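Local coordinates for protein D-ribitol-5-phosphate phosphatase (Bacteroides thetaiotaomicron, PDB 4JB3) that removes the phosphate from D-ribitol 5-phosphate and D-ribitol 1-phosphate, and also from the riboflavin precursor 5-amino-6-(5-phospho-D-ribitylamino)uracil, at residues N131-P134 and F135-S138. Numbering follows the deposited sequence.
Sequences NTNP and FVMS
At the start of helix 134-140, Met-137 N donates to Asn-133 O at 3.0 Å. Ser-138 N bonds to Pro-134 O. The chain runs extended to Asn-133 and turns helical at Pro-134. At the N-cap Asn-133, chi1 of 64° puts CG between the backbone N and the carbonyl carbon, and chi2 points OD1 at the first helix amides. Asn-133 OD1 accepts from Val-136 N at 3.1 Å, nearly straight at 164° but from above the carbonyl plane. Phe-135 N gives Asn-133 OD1 a second, weak bond at 3.0 Å. Asn-133 OD1 also lies in plane at the Phe-135 ring edge, 3.5 Å from Phe-135 CD2. Asn-133 ND2 hydrogen-bonds to Glu-72 OE2, on helix 66-72. With an alanine here, Val-136 N and Phe-135 N would probably lose their side-chain cap, and Glu-72 its amide partner. The bent Met-137 chain crosses Thr-132 at about a right angle, Met-137 CE 3.3 Å from Thr-132 OG1. Phe-135 meets Trp-102 with nearly parallel rings. This is an Asn N-cap after strand 125-130 of the Rossmann-like HAD core, whose motif II Ser/Thr ends this strand; Thr-132 lies two residues on, its side chain about 7 Å from that of the probable nucleophile Asp-30.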
loop_
_atom_site.group_PDB
_atom_site.type_symbol
_atom_site.label_atom_id
_atom_site.label_comp_id
_atom_site.label_asym_id
_atom_site.label_seq_id
_atom_site.Cartn_x
_atom_site.Cartn_y
_atom_site.Cartn_z
ATOM N N ASN A 131 -2.348 -4.429 0.522
ATOM C CA ASN A 131 -1.871 -5.658 -0.081
ATOM C C ASN A 131 -0.387 -5.536 -0.340
ATOM O O ASN A 131 0.063 -4.698 -1.138
ATOM C CB ASN A 131 -2.568 -5.915 -1.410
ATOM C CG ASN A 131 -4.020 -6.247 -1.250
ATOM O OD1 ASN A 131 -4.504 -6.468 -0.140
ATOM N ND2 ASN A 131 -4.735 -6.291 -2.367
ATOM N N THR A 132 0.381 -6.376 0.333
ATOM C CA THR A 132 1.815 -6.299 0.200
ATOM C C THR A 132 2.450 -7.625 0.583
ATOM O O THR A 132 1.755 -8.629 0.739
ATOM C CB THR A 132 2.383 -5.076 0.991
ATOM O OG1 THR A 132 3.744 -4.832 0.613
ATOM C CG2 THR A 132 2.275 -5.284 2.497
ATOM N N ASN A 133 3.773 -7.627 0.710
ATOM C CA ASN A 133 4.507 -8.855 0.914
ATOM C C ASN A 133 5.833 -8.551 1.595
ATOM O O ASN A 133 6.237 -7.386 1.658
ATOM C CB ASN A 133 4.674 -9.587 -0.425
ATOM C CG ASN A 133 5.499 -8.814 -1.413
ATOM O OD1 ASN A 133 6.707 -8.655 -1.238
ATOM N ND2 ASN A 133 4.852 -8.326 -2.465
ATOM N N PRO A 134 6.499 -9.584 2.133
ATOM C CA PRO A 134 7.755 -9.367 2.862
ATOM C C PRO A 134 8.873 -8.751 2.036
ATOM O O PRO A 134 9.730 -8.066 2.608
ATOM C CB PRO A 134 8.149 -10.780 3.300
ATOM C CG PRO A 134 6.862 -11.517 3.387
ATOM C CD PRO A 134 6.016 -10.971 2.271
ATOM N N PHE A 135 8.888 -8.979 0.724
ATOM C CA PHE A 135 9.954 -8.394 -0.081
ATOM C C PHE A 135 9.834 -6.880 -0.070
ATOM O O PHE A 135 10.815 -6.156 0.171
ATOM C CB PHE A 135 9.898 -8.895 -1.524
ATOM C CG PHE A 135 10.138 -10.367 -1.665
ATOM C CD1 PHE A 135 11.432 -10.882 -1.677
ATOM C CD2 PHE A 135 9.070 -11.239 -1.819
ATOM C CE1 PHE A 135 11.656 -12.254 -1.813
ATOM C CE2 PHE A 135 9.285 -12.617 -1.963
ATOM C CZ PHE A 135 10.583 -13.122 -1.951
ATOM N N VAL A 136 8.633 -6.395 -0.357
ATOM C CA VAL A 136 8.391 -4.960 -0.395
ATOM C C VAL A 136 8.578 -4.330 0.987
ATOM O O VAL A 136 9.207 -3.280 1.124
ATOM C CB VAL A 136 6.991 -4.662 -0.948
ATOM C CG1 VAL A 136 6.679 -3.153 -0.894
ATOM C CG2 VAL A 136 6.875 -5.192 -2.384
ATOM N N MET A 137 8.047 -4.985 2.010
ATOM C CA MET A 137 8.131 -4.440 3.362
ATOM C C MET A 137 9.543 -4.452 3.960
ATOM O O MET A 137 9.860 -3.629 4.821
ATOM C CB MET A 137 7.111 -5.121 4.279
ATOM C CG MET A 137 5.660 -4.735 3.974
ATOM S SD MET A 137 5.309 -2.965 4.159
ATOM C CE MET A 137 5.231 -2.461 2.452
ATOM N N SER A 138 10.407 -5.351 3.502
ATOM C CA SER A 138 11.784 -5.316 3.987
ATOM C C SER A 138 12.469 -4.005 3.603
ATOM O O SER A 138 13.354 -3.531 4.315
ATOM C CB SER A 138 12.580 -6.524 3.494
ATOM O OG SER A 138 12.841 -6.443 2.111
#